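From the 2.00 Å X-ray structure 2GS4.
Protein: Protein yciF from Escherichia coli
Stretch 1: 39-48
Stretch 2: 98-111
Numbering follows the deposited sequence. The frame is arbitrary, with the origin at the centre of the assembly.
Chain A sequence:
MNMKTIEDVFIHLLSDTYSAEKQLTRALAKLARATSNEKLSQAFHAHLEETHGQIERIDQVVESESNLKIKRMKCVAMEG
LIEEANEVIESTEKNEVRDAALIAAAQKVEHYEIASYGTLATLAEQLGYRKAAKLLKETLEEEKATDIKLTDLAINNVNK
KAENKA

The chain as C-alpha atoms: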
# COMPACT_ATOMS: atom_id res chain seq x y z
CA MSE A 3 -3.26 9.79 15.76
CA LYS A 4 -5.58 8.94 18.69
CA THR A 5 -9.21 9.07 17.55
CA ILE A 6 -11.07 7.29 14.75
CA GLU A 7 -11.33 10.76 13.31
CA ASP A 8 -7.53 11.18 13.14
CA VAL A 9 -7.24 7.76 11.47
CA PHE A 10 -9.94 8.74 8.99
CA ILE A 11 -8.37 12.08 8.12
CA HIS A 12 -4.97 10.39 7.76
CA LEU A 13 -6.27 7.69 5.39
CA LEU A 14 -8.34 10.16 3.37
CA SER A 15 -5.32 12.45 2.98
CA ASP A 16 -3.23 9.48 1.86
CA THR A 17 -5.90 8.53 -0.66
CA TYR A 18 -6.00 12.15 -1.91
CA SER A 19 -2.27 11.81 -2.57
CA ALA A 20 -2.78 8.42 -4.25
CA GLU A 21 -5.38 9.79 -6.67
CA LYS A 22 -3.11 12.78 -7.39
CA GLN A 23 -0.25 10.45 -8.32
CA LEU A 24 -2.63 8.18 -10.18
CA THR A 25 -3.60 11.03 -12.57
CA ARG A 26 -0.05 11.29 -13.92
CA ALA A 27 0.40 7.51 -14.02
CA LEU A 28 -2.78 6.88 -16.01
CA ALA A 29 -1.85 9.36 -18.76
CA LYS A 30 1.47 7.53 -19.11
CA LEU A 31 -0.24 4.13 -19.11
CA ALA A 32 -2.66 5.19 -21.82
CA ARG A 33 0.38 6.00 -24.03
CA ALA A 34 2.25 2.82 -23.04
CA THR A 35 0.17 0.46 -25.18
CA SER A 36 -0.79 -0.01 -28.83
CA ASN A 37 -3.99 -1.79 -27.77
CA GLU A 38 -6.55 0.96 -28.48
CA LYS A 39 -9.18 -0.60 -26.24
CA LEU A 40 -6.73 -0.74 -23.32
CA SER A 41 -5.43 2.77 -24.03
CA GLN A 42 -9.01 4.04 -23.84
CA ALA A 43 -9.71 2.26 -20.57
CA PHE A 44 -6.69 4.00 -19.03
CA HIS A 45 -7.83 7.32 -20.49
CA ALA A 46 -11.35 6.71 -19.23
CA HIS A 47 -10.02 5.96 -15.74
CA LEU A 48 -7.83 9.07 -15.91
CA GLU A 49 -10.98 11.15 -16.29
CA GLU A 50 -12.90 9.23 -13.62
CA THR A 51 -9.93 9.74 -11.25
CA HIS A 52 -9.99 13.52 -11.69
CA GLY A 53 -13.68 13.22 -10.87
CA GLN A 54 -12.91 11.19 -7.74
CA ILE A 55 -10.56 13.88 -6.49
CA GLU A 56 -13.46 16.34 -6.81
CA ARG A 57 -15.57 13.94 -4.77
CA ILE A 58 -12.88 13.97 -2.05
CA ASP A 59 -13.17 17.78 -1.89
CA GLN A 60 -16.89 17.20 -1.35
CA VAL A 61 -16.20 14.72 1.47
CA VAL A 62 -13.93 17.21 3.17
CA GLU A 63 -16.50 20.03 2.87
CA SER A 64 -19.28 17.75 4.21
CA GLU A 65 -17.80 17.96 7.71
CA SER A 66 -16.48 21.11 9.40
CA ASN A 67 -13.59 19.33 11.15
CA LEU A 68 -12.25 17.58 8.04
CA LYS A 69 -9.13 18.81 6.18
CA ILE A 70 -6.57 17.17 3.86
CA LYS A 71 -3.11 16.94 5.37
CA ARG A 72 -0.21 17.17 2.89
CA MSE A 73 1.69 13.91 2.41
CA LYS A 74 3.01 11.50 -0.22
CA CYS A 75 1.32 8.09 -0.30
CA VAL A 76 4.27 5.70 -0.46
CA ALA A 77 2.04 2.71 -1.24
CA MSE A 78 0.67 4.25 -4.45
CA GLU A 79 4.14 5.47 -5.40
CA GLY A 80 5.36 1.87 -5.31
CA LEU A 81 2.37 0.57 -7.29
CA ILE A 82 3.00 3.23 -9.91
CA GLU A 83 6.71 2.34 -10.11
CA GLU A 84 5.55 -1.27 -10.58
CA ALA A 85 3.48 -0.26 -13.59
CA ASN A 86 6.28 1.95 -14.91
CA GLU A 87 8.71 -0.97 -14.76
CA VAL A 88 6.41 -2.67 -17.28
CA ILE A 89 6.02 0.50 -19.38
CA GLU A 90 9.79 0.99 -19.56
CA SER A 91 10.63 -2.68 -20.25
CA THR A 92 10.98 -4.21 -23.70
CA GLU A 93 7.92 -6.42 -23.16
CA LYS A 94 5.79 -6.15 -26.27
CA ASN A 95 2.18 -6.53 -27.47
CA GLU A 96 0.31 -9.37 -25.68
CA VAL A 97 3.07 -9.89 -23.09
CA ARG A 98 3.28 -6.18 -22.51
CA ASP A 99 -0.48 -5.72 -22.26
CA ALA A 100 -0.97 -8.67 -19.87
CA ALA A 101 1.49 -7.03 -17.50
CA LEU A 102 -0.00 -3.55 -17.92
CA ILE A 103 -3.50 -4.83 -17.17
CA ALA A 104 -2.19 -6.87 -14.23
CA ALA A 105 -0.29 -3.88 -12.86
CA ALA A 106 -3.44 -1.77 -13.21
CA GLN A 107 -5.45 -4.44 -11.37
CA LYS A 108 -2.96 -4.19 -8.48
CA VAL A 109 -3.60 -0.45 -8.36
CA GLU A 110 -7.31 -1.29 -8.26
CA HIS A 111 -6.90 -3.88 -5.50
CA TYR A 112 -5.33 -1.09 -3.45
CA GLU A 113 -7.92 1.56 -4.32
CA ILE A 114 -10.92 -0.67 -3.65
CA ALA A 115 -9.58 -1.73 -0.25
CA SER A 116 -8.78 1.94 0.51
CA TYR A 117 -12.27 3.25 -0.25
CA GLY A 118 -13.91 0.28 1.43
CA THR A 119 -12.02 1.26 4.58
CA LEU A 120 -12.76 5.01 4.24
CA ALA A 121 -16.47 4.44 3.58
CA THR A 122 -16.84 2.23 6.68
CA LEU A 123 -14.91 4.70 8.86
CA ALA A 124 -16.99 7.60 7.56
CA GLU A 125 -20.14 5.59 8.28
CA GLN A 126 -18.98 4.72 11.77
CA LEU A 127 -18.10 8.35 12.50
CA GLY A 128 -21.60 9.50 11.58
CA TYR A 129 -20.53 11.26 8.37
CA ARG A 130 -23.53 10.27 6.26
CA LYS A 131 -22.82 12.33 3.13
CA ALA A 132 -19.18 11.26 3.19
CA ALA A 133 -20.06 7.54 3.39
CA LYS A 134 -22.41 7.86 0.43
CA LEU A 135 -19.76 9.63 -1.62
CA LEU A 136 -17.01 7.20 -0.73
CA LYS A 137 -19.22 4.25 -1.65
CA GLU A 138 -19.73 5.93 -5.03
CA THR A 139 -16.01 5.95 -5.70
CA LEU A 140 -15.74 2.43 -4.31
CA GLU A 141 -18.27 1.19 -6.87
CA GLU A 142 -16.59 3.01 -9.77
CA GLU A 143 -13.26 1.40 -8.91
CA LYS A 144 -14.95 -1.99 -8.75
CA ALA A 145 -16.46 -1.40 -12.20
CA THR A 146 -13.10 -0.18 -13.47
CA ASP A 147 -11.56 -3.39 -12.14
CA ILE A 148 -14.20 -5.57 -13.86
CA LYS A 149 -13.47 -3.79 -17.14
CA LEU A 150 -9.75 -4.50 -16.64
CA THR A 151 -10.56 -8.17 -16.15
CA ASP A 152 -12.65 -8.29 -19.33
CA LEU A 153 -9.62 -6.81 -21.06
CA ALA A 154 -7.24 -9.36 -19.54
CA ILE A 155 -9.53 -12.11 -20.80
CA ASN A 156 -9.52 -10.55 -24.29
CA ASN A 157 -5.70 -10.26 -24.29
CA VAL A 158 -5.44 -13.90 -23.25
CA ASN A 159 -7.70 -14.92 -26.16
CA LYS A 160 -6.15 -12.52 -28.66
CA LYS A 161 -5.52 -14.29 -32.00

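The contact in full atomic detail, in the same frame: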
# COMPACT_ATOMS: atom_id res chain seq x y z
N LYS A 39 -8.16 -0.37 -27.25
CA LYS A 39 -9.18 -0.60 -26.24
C LYS A 39 -8.60 -0.44 -24.83
O LYS A 39 -9.28 0.06 -23.94
CB LYS A 39 -9.83 -1.99 -26.42
CG LYS A 39 -10.80 -2.05 -27.61
CD LYS A 39 -11.86 -0.96 -27.48
CE LYS A 39 -12.72 -0.81 -28.74
NZ LYS A 39 -13.70 -1.92 -28.92
N LEU A 40 -7.36 -0.87 -24.63
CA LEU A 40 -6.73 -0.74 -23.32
C LEU A 40 -6.38 0.72 -23.09
O LEU A 40 -6.61 1.26 -22.00
CB LEU A 40 -5.45 -1.60 -23.24
CG LEU A 40 -4.66 -1.49 -21.93
CD1 LEU A 40 -5.59 -1.75 -20.76
CD2 LEU A 40 -3.51 -2.49 -21.92
N SER A 41 -5.81 1.36 -24.10
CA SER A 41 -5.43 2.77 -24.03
C SER A 41 -6.63 3.60 -23.58
O SER A 41 -6.51 4.46 -22.72
CB SER A 41 -4.96 3.25 -25.40
OG SER A 41 -4.46 4.58 -25.36
N GLN A 42 -7.79 3.32 -24.17
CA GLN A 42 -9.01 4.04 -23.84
C GLN A 42 -9.48 3.79 -22.42
O GLN A 42 -10.01 4.70 -21.77
CB GLN A 42 -10.11 3.69 -24.83
CG GLN A 42 -9.74 4.08 -26.25
CD GLN A 42 -10.80 3.72 -27.25
OE1 GLN A 42 -11.74 2.97 -26.96
NE2 GLN A 42 -10.66 4.24 -28.46
N ALA A 43 -9.29 2.57 -21.93
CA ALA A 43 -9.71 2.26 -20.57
C ALA A 43 -8.85 3.05 -19.59
O ALA A 43 -9.34 3.51 -18.55
CB ALA A 43 -9.57 0.77 -20.31
N PHE A 44 -7.57 3.23 -19.90
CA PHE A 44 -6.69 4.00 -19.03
C PHE A 44 -7.09 5.48 -19.12
O PHE A 44 -7.09 6.19 -18.12
CB PHE A 44 -5.21 3.84 -19.41
CG PHE A 44 -4.60 2.52 -19.00
CD1 PHE A 44 -4.72 2.04 -17.69
CD2 PHE A 44 -3.86 1.77 -19.92
CE1 PHE A 44 -4.12 0.83 -17.31
CE2 PHE A 44 -3.26 0.56 -19.54
CZ PHE A 44 -3.39 0.10 -18.24
N HIS A 45 -7.43 5.93 -20.32
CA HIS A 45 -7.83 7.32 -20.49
C HIS A 45 -9.16 7.56 -19.80
O HIS A 45 -9.38 8.60 -19.19
CB HIS A 45 -7.94 7.68 -21.98
CG HIS A 45 -8.22 9.13 -22.23
ND1 HIS A 45 -7.38 10.14 -21.82
CD2 HIS A 45 -9.27 9.74 -22.84
CE1 HIS A 45 -7.89 11.31 -22.17
NE2 HIS A 45 -9.04 11.09 -22.79
N ALA A 46 -10.06 6.58 -19.88
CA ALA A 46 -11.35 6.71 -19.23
C ALA A 46 -11.14 6.78 -17.72
O ALA A 46 -11.77 7.60 -17.04
CB ALA A 46 -12.25 5.52 -19.58
N HIS A 47 -10.25 5.95 -17.18
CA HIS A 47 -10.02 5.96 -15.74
C HIS A 47 -9.32 7.24 -15.30
O HIS A 47 -9.50 7.69 -14.17
CB HIS A 47 -9.19 4.75 -15.31
CG HIS A 47 -9.22 4.51 -13.83
ND1 HIS A 47 -8.20 3.87 -13.16
CD2 HIS A 47 -10.14 4.83 -12.89
CE1 HIS A 47 -8.49 3.81 -11.87
NE2 HIS A 47 -9.67 4.38 -11.69
N LEU A 48 -8.53 7.83 -16.20
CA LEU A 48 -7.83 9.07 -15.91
C LEU A 48 -8.87 10.16 -15.65
O LEU A 48 -8.71 10.99 -14.74
CB LEU A 48 -6.95 9.48 -17.09
CG LEU A 48 -6.46 10.94 -17.08
CD1 LEU A 48 -5.85 11.26 -15.73
CD2 LEU A 48 -5.46 11.17 -18.20
N ARG A 98 3.32 -7.52 -23.03
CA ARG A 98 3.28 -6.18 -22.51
C ARG A 98 1.92 -5.79 -21.93
O ARG A 98 1.84 -5.28 -20.82
CB ARG A 98 3.67 -5.20 -23.62
CG ARG A 98 3.59 -3.76 -23.20
CD ARG A 98 4.20 -2.86 -24.25
NE ARG A 98 4.39 -1.51 -23.71
CZ ARG A 98 5.54 -1.07 -23.20
NH1 ARG A 98 5.62 0.16 -22.73
NH2 ARG A 98 6.61 -1.85 -23.19
N ASP A 99 0.87 -6.06 -22.69
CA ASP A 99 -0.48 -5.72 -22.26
C ASP A 99 -0.99 -6.55 -21.07
O ASP A 99 -1.76 -6.05 -20.25
CB ASP A 99 -1.44 -5.82 -23.45
CG ASP A 99 -1.15 -4.77 -24.52
OD1 ASP A 99 -1.58 -4.96 -25.68
OD2 ASP A 99 -0.49 -3.75 -24.21
N ALA A 100 -0.56 -7.80 -20.97
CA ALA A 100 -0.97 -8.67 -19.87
C ALA A 100 -0.42 -8.07 -18.58
O ALA A 100 -1.10 -8.01 -17.56
CB ALA A 100 -0.43 -10.08 -20.06
N ALA A 101 0.83 -7.63 -18.65
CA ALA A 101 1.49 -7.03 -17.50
C ALA A 101 0.88 -5.67 -17.16
O ALA A 101 0.69 -5.36 -15.99
CB ALA A 101 2.98 -6.88 -17.78
N LEU A 102 0.58 -4.87 -18.17
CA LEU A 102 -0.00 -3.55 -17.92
C LEU A 102 -1.36 -3.67 -17.24
O LEU A 102 -1.65 -2.98 -16.27
CB LEU A 102 -0.11 -2.75 -19.22
CG LEU A 102 1.26 -2.32 -19.77
CD1 LEU A 102 1.10 -1.67 -21.14
CD2 LEU A 102 1.91 -1.36 -18.80
N ILE A 103 -2.19 -4.59 -17.73
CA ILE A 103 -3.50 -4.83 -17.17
C ILE A 103 -3.35 -5.35 -15.74
O ILE A 103 -4.03 -4.89 -14.83
CB ILE A 103 -4.27 -5.83 -18.04
CG1 ILE A 103 -4.47 -5.22 -19.43
CG2 ILE A 103 -5.60 -6.21 -17.39
CD1 ILE A 103 -5.29 -6.05 -20.38
N ALA A 104 -2.44 -6.30 -15.55
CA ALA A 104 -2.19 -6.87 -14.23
C ALA A 104 -1.69 -5.80 -13.26
O ALA A 104 -2.11 -5.77 -12.10
CB ALA A 104 -1.19 -8.02 -14.33
N ALA A 105 -0.80 -4.93 -13.72
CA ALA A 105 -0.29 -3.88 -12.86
C ALA A 105 -1.44 -2.96 -12.48
O ALA A 105 -1.56 -2.54 -11.33
CB ALA A 105 0.81 -3.10 -13.57
N ALA A 106 -2.29 -2.64 -13.45
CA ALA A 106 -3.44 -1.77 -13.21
C ALA A 106 -4.43 -2.41 -12.24
O ALA A 106 -5.09 -1.70 -11.48
CB ALA A 106 -4.13 -1.43 -14.53
N GLN A 107 -4.54 -3.74 -12.27
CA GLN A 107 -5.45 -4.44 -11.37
C GLN A 107 -4.91 -4.39 -9.94
O GLN A 107 -5.67 -4.46 -8.98
CB GLN A 107 -5.64 -5.89 -11.82
CG GLN A 107 -6.42 -6.05 -13.12
CD GLN A 107 -6.48 -7.50 -13.57
OE1 GLN A 107 -7.55 -8.06 -13.78
NE2 GLN A 107 -5.32 -8.12 -13.72
N LYS A 108 -3.58 -4.28 -9.80
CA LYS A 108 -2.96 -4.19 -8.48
C LYS A 108 -3.30 -2.82 -7.91
O LYS A 108 -3.59 -2.69 -6.72
CB LYS A 108 -1.43 -4.35 -8.59
CG LYS A 108 -0.94 -5.77 -8.86
CD LYS A 108 -1.24 -6.69 -7.69
CE LYS A 108 -0.64 -8.08 -7.89
NZ LYS A 108 -0.86 -8.93 -6.69
N VAL A 109 -3.26 -1.81 -8.77
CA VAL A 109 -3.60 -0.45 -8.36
C VAL A 109 -5.06 -0.48 -7.92
O VAL A 109 -5.42 0.13 -6.91
CB VAL A 109 -3.37 0.57 -9.53
CG1 VAL A 109 -4.14 1.87 -9.27
CG2 VAL A 109 -1.89 0.89 -9.66
N GLU A 110 -5.90 -1.22 -8.64
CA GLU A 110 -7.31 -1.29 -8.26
C GLU A 110 -7.53 -2.07 -6.97
O GLU A 110 -8.40 -1.71 -6.17
CB GLU A 110 -8.17 -1.89 -9.39
CG GLU A 110 -8.30 -0.97 -10.61
CD GLU A 110 -8.58 0.48 -10.24
OE1 GLU A 110 -9.62 0.75 -9.61
OE2 GLU A 110 -7.75 1.34 -10.59
N HIS A 111 -6.75 -3.12 -6.73
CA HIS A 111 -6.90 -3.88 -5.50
C HIS A 111 -6.69 -2.90 -4.35
O HIS A 111 -7.46 -2.87 -3.38
CB HIS A 111 -5.87 -5.02 -5.44
CG HIS A 111 -5.89 -5.80 -4.16
ND1 HIS A 111 -6.22 -7.14 -4.11
CD2 HIS A 111 -5.61 -5.44 -2.88
CE1 HIS A 111 -6.13 -7.57 -2.86
NE2 HIS A 111 -5.76 -6.55 -2.10

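Residues 39-48 and 98-111 are both helical throughout, each held by backbone i to i+4 hydrogen bonds such as Phe-44 N to Leu-40 O (3.0 Å) and Ala-106 N to Leu-102 O (2.9 Å). Their axes run nearly parallel, 21° apart in direction, and approach no closer than 11.7 Å. At that spacing the backbones stay well apart, with the CA atoms of Leu-40 and Ile-103 8.1 Å from each other and those of Phe-44 and Ala-106 8.8 Å, so side chains must bridge the gap. They bury 291 Å² in total, and no hydrogen bond crosses between the stretches.

Along the second helix, the first contact is at Asp-99, whose OD2 lies 4.0 Å from Leu-40 CD2. This is contact with a methyl group; the carboxylate oxygen finds its hydrogen bond elsewhere in the structure. Leu-102 follows one turn later, its CA-to-CB bond directed toward the first helix. Its CB sits 4.3 Å from Leu-40 CD2 and 4.5 Å from Phe-44 CZ, a looser apolar contact with both residues. Ile-103 starts sideways, but its end comes nearer, and CG1 reaches 3.8 Å from Leu-40 CD2. Leu-40, itself directed toward the second helix, thus meets three residues: CD2 is its closest atom to each, and its other methyl, CD1, also comes within 3.9 Å of Ile-103 CG1.

Ala-106 supplies the tightest apolar contact: its CB is 3.6 Å from Phe-44 CE1. It meets the ring at its edge, near the ring plane, as does Leu-102 O, 4.0 Å from Phe-44 CZ. The small alanine side chain points toward the first helix, while the phenylalanine leaves its backbone sideways and spans the gap with its ring.

At Glu-110 the side chain again starts sideways and ends nearer, beside the imidazole of His-47. Here the modelled atoms are too close for the detailed geometry to support a bonding claim; His-47 NE2 is hydrogen-bonded elsewhere in the structure.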